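Long-range contact in alanine racemase (Enterococcus faecalis, PDB 3E6E), which belongs to the fold-type III alanine racemase family, homodimeric enzymes that pair a TIM-type barrel with a C-terminal beta domain: residues P8-N21 with Y241-I254. The protein carries 1 engineered substitution. Numbering follows the deposited sequence.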
loop_
_atom_site.group_PDB
_atom_site.type_symbol
_atom_site.label_atom_id
_atom_site.label_comp_id
_atom_site.label_asym_id
_atom_site.label_seq_id
_atom_site.Cartn_x
_atom_site.Cartn_y
_atom_site.Cartn_z
ATOM N N PRO A 8 -1.477 10.367 15.415
ATOM C CA PRO A 8 -0.491 11.361 14.981
ATOM C C PRO A 8 0.382 11.009 13.755
ATOM O O PRO A 8 1.208 11.823 13.324
ATOM C CB PRO A 8 0.336 11.593 16.246
ATOM C CG PRO A 8 0.257 10.264 16.947
ATOM C CD PRO A 8 -1.197 9.900 16.785
ATOM N N THR A 9 0.222 9.821 13.185
ATOM C CA THR A 9 1.043 9.480 12.031
ATOM C C THR A 9 0.498 10.214 10.814
ATOM O O THR A 9 -0.586 9.888 10.325
ATOM C CB THR A 9 1.034 7.974 11.755
ATOM O OG1 THR A 9 1.427 7.276 12.941
ATOM C CG2 THR A 9 2.016 7.629 10.641
ATOM N N ARG A 10 1.258 11.193 10.322
ATOM C CA ARG A 10 0.841 12.001 9.172
ATOM C C ARG A 10 1.821 12.063 7.999
ATOM O O ARG A 10 3.041 11.912 8.159
ATOM C CB ARG A 10 0.555 13.434 9.618
ATOM C CG ARG A 10 -0.521 13.544 10.668
ATOM C CD ARG A 10 -1.003 14.985 10.816
ATOM N NE ARG A 10 -2.230 15.071 11.602
ATOM C CZ ARG A 10 -3.246 14.217 11.489
ATOM N NH1 ARG A 10 -3.180 13.209 10.628
ATOM N NH2 ARG A 10 -4.332 14.369 12.231
ATOM N N LEU A 11 1.269 12.326 6.817
ATOM C CA LEU A 11 2.059 12.432 5.584
ATOM C C LEU A 11 1.930 13.877 5.045
ATOM O O LEU A 11 0.965 14.198 4.365
ATOM C CB LEU A 11 1.517 11.403 4.574
ATOM C CG LEU A 11 2.379 10.720 3.507
ATOM C CD1 LEU A 11 3.729 10.273 4.052
ATOM C CD2 LEU A 11 1.595 9.522 2.988
ATOM N N HIS A 12 2.892 14.743 5.369
ATOM C CA HIS A 12 2.853 16.149 4.935
ATOM C C HIS A 12 3.310 16.407 3.514
ATOM O O HIS A 12 4.458 16.138 3.148
ATOM C CB HIS A 12 3.682 17.032 5.864
ATOM C CG HIS A 12 3.144 17.104 7.256
ATOM N ND1 HIS A 12 3.494 16.199 8.237
ATOM C CD2 HIS A 12 2.239 17.942 7.820
ATOM C CE1 HIS A 12 2.825 16.475 9.345
ATOM N NE2 HIS A 12 2.057 17.528 9.118
ATOM N N ILE A 13 2.413 16.964 2.716
ATOM C CA ILE A 13 2.726 17.245 1.332
ATOM C C ILE A 13 2.941 18.733 1.130
ATOM O O ILE A 13 2.214 19.552 1.680
ATOM C CB ILE A 13 1.606 16.697 0.446
ATOM C CG1 ILE A 13 1.652 15.168 0.519
ATOM C CG2 ILE A 13 1.754 17.202 -0.984
ATOM C CD1 ILE A 13 0.432 14.460 0.010
ATOM N N ASP A 14 3.968 19.077 0.361
ATOM C CA ASP A 14 4.313 20.473 0.087
ATOM C C ASP A 14 3.926 20.802 -1.354
ATOM O O ASP A 14 4.696 20.549 -2.289
ATOM C CB ASP A 14 5.818 20.671 0.289
ATOM C CG ASP A 14 6.257 22.119 0.148
ATOM O OD1 ASP A 14 7.481 22.364 0.173
ATOM O OD2 ASP A 14 5.398 23.016 0.023
ATOM N N THR A 15 2.735 21.362 -1.535
ATOM C CA THR A 15 2.272 21.693 -2.880
ATOM C C THR A 15 3.143 22.757 -3.569
ATOM O O THR A 15 3.465 22.623 -4.761
ATOM C CB THR A 15 0.783 22.140 -2.870
ATOM O OG1 THR A 15 0.610 23.239 -1.970
ATOM C CG2 THR A 15 -0.116 20.994 -2.438
ATOM N N GLN A 16 3.533 23.790 -2.820
ATOM C CA GLN A 16 4.364 24.871 -3.352
ATOM C C GLN A 16 5.554 24.270 -4.092
ATOM O O GLN A 16 5.941 24.744 -5.160
ATOM C CB GLN A 16 4.892 25.762 -2.218
ATOM C CG GLN A 16 3.823 26.375 -1.298
ATOM C CD GLN A 16 4.380 26.831 0.070
ATOM O OE1 GLN A 16 5.304 27.656 0.150
ATOM N NE2 GLN A 16 3.809 26.288 1.148
ATOM N N ALA A 17 6.135 23.223 -3.511
ATOM C CA ALA A 17 7.289 22.554 -4.103
ATOM C C ALA A 17 6.980 21.909 -5.463
ATOM O O ALA A 17 7.795 22.000 -6.389
ATOM C CB ALA A 17 7.835 21.510 -3.134
ATOM N N ILE A 18 5.820 21.257 -5.581
ATOM C CA ILE A 18 5.417 20.626 -6.845
ATOM C C ILE A 18 5.333 21.728 -7.931
ATOM O O ILE A 18 5.832 21.567 -9.051
ATOM C CB ILE A 18 4.041 19.906 -6.697
ATOM C CG1 ILE A 18 4.139 18.806 -5.646
ATOM C CG2 ILE A 18 3.609 19.280 -8.016
ATOM C CD1 ILE A 18 2.851 18.090 -5.442
ATOM N N THR A 19 4.719 22.853 -7.570
ATOM C CA THR A 19 4.588 24.002 -8.460
ATOM C C THR A 19 5.975 24.437 -8.943
ATOM O O THR A 19 6.214 24.648 -10.132
ATOM C CB THR A 19 3.970 25.238 -7.721
ATOM O OG1 THR A 19 2.648 24.941 -7.257
ATOM C CG2 THR A 19 3.923 26.440 -8.655
ATOM N N GLU A 20 6.886 24.588 -7.990
ATOM C CA GLU A 20 8.239 25.032 -8.278
ATOM C C GLU A 20 9.011 24.039 -9.129
ATOM O O GLU A 20 9.798 24.431 -9.991
ATOM C CB GLU A 20 8.961 25.317 -6.955
ATOM C CG GLU A 20 10.456 25.541 -7.061
ATOM C CD GLU A 20 11.092 25.790 -5.699
ATOM O OE1 GLU A 20 12.343 25.674 -5.603
ATOM O OE2 GLU A 20 10.340 26.106 -4.733
ATOM N N ASN A 21 8.797 22.750 -8.897
ATOM C CA ASN A 21 9.500 21.752 -9.693
ATOM C C ASN A 21 8.969 21.863 -11.128
ATOM O O ASN A 21 9.719 21.742 -12.108
ATOM C CB ASN A 21 9.249 20.344 -9.137
ATOM C CG ASN A 21 9.842 20.139 -7.750
ATOM O OD1 ASN A 21 9.509 19.174 -7.061
ATOM N ND2 ASN A 21 10.728 21.039 -7.336
ATOM N N TYR A 241 18.559 20.451 -12.607
ATOM C CA TYR A 241 18.135 21.588 -11.799
ATOM C C TYR A 241 17.674 21.077 -10.433
ATOM O O TYR A 241 17.298 19.911 -10.286
ATOM C CB TYR A 241 17.026 22.376 -12.510
ATOM C CG TYR A 241 15.667 21.709 -12.556
ATOM C CD1 TYR A 241 14.761 21.857 -11.509
ATOM C CD2 TYR A 241 15.283 20.933 -13.653
ATOM C CE1 TYR A 241 13.506 21.248 -11.554
ATOM C CE2 TYR A 241 14.035 20.321 -13.703
ATOM C CZ TYR A 241 13.154 20.484 -12.654
ATOM O OH TYR A 241 11.921 19.889 -12.691
ATOM N N ALA A 242 17.721 21.956 -9.436
ATOM C CA ALA A 242 17.348 21.630 -8.064
ATOM C C ALA A 242 15.930 21.134 -7.906
ATOM O O ALA A 242 14.985 21.904 -8.054
ATOM C CB ALA A 242 17.546 22.835 -7.189
ATOM N N LEU A 243 15.787 19.848 -7.602
ATOM C CA LEU A 243 14.473 19.252 -7.388
ATOM C C LEU A 243 14.198 19.415 -5.899
ATOM O O LEU A 243 15.095 19.223 -5.086
ATOM C CB LEU A 243 14.481 17.763 -7.757
ATOM C CG LEU A 243 14.611 17.399 -9.241
ATOM C CD1 LEU A 243 14.774 15.887 -9.393
ATOM C CD2 LEU A 243 13.375 17.902 -10.000
ATOM N N LYS A 244 12.971 19.783 -5.543
ATOM C CA LYS A 244 12.623 19.981 -4.141
ATOM C C LYS A 244 11.585 18.961 -3.699
ATOM O O LYS A 244 10.426 19.006 -4.122
ATOM C CB LYS A 244 12.085 21.395 -3.923
ATOM C CG LYS A 244 11.483 21.626 -2.535
ATOM C CD LYS A 244 10.726 22.958 -2.462
ATOM C CE LYS A 244 11.657 24.160 -2.518
ATOM N NZ LYS A 244 12.395 24.335 -1.233
ATOM N N PRO A 245 11.990 18.020 -2.840
ATOM C CA PRO A 245 11.074 16.989 -2.349
ATOM C C PRO A 245 9.771 17.590 -1.834
ATOM O O PRO A 245 9.779 18.556 -1.072
ATOM C CB PRO A 245 11.890 16.315 -1.255
ATOM C CG PRO A 245 13.293 16.412 -1.794
ATOM C CD PRO A 245 13.331 17.849 -2.254
ATOM N N ALA A 246 8.653 17.019 -2.261
ATOM C CA ALA A 246 7.346 17.510 -1.846
ATOM C C ALA A 246 6.717 16.645 -0.759
ATOM O O ALA A 246 5.825 17.093 -0.048
ATOM C CB ALA A 246 6.418 17.571 -3.047
ATOM N N LEU A 247 7.184 15.406 -0.654
ATOM C CA LEU A 247 6.686 14.438 0.317
ATOM C C LEU A 247 7.419 14.588 1.641
ATOM O O LEU A 247 8.593 14.940 1.665
ATOM C CB LEU A 247 6.906 13.026 -0.224
ATOM C CG LEU A 247 6.173 11.802 0.313
ATOM C CD1 LEU A 247 6.154 11.811 1.825
ATOM C CD2 LEU A 247 4.781 11.767 -0.247
ATOM N N ARG A 248 6.715 14.297 2.735
ATOM C CA ARG A 248 7.256 14.370 4.095
ATOM C C ARG A 248 6.434 13.428 4.977
ATOM O O ARG A 248 5.206 13.350 4.849
ATOM C CB ARG A 248 7.163 15.801 4.610
ATOM C CG ARG A 248 8.234 16.162 5.587
ATOM C CD ARG A 248 8.233 17.656 5.881
ATOM N NE ARG A 248 9.263 17.964 6.873
ATOM C CZ ARG A 248 9.213 17.603 8.155
ATOM N NH1 ARG A 248 8.173 16.930 8.622
ATOM N NH2 ARG A 248 10.227 17.884 8.962
ATOM N N LEU A 249 7.098 12.705 5.869
ATOM C CA LEU A 249 6.384 11.756 6.722
ATOM C C LEU A 249 6.772 11.852 8.189
ATOM O O LEU A 249 7.953 11.725 8.541
ATOM C CB LEU A 249 6.643 10.342 6.225
ATOM C CG LEU A 249 6.134 9.167 7.044
ATOM C CD1 LEU A 249 4.604 9.112 7.039
ATOM C CD2 LEU A 249 6.701 7.905 6.430
ATOM N N THR A 250 5.775 12.055 9.048
ATOM C CA THR A 250 6.019 12.173 10.484
ATOM C C THR A 250 5.057 11.351 11.313
ATOM O O THR A 250 4.063 10.813 10.816
ATOM C CB THR A 250 5.873 13.632 10.976
ATOM O OG1 THR A 250 4.623 14.160 10.511
ATOM C CG2 THR A 250 7.032 14.505 10.503
ATOM N N SER A 251 5.368 11.266 12.597
ATOM C CA SER A 251 4.534 10.559 13.557
ATOM C C SER A 251 5.037 11.046 14.902
ATOM O O SER A 251 5.672 12.103 14.975
ATOM C CB SER A 251 4.721 9.048 13.437
ATOM O OG SER A 251 3.734 8.357 14.188
ATOM N N GLU A 252 4.762 10.302 15.965
ATOM C CA GLU A 252 5.251 10.706 17.279
ATOM C C GLU A 252 5.229 9.578 18.293
ATOM O O GLU A 252 4.447 8.636 18.183
ATOM C CB GLU A 252 4.452 11.909 17.811
ATOM C CG GLU A 252 3.038 11.611 18.265
ATOM C CD GLU A 252 2.253 12.883 18.590
ATOM O OE1 GLU A 252 1.221 12.804 19.298
ATOM O OE2 GLU A 252 2.669 13.966 18.126
ATOM N N LEU A 253 6.115 9.695 19.278
ATOM C CA LEU A 253 6.249 8.727 20.353
ATOM C C LEU A 253 4.964 8.635 21.159
ATOM O O LEU A 253 4.468 9.641 21.656
ATOM C CB LEU A 253 7.391 9.148 21.266
ATOM C CG LEU A 253 8.773 9.020 20.643
ATOM C CD1 LEU A 253 9.803 9.641 21.544
ATOM C CD2 LEU A 253 9.077 7.556 20.394
ATOM N N ILE A 254 4.423 7.428 21.272
ATOM C CA ILE A 254 3.199 7.213 22.030
ATOM C C ILE A 254 3.482 6.353 23.265
ATOM O O ILE A 254 2.627 6.210 24.137
ATOM C CB ILE A 254 2.101 6.531 21.163
ATOM C CG1 ILE A 254 2.549 5.138 20.728
ATOM C CG2 ILE A 254 1.816 7.375 19.925
ATOM C CD1 ILE A 254 1.470 4.384 19.984
#
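Thr9 and Ser251 meet through their hydroxyls because Thr9 OG1 stands beside its own backbone N (chi1 -55°), while Ser251 OG, turned anti to its N (chi1 -169°), points across the strands. Ser251 OG donates to Thr9 OG1 at 2.8 Å, and the threonine oxygen also bonds to Pro283 O. This pair lies beside the antiparallel pairing of strands 10-12 and 249-259 in the mixed sheet of the alanine racemase beta domain, where strand 10-12, near the N-terminus, runs between strand 249-259 and strand 368-369 before the chain enters helix 15-28 and the barrel.

Arg10 and Thr250 exchange two backbone hydrogen bonds, Arg10 N to Thr250 O and Thr250 N to Arg10 O, both 2.9 Å. Past the pair, the Arg10 guanidinium leads off to a salt bridge with Glu369. On the face of Leu11 and Leu249, their CD1 methyls come within 3.3 Å, closer than usual for methyls and doubtful in detail, and Leu11 CD1 also meets Leu247 CD1 at 3.6 Å. His12 presents its ring edge to the Thr250 hydroxyl, OG1 lying in the ring plane 3.2 Å from CE1.

Farther along, Asp14 N donates to Ala246 O at 2.7 Å, tying the N-cap residue of helix 15-28 to the linker that leads back from the barrel. Two helix residues then pack on that linker: Ile18 CG1 touches the Ala246 methyl, and Ala17 CB lies against the aliphatic part of Lys244. The Lys244 and Glu20 side chains cross at about a right angle without forming a salt bridge; Glu20 OE1 pairs with Lys24, and Glu20 OE2 rests 3.2 Å from Lys244 CE.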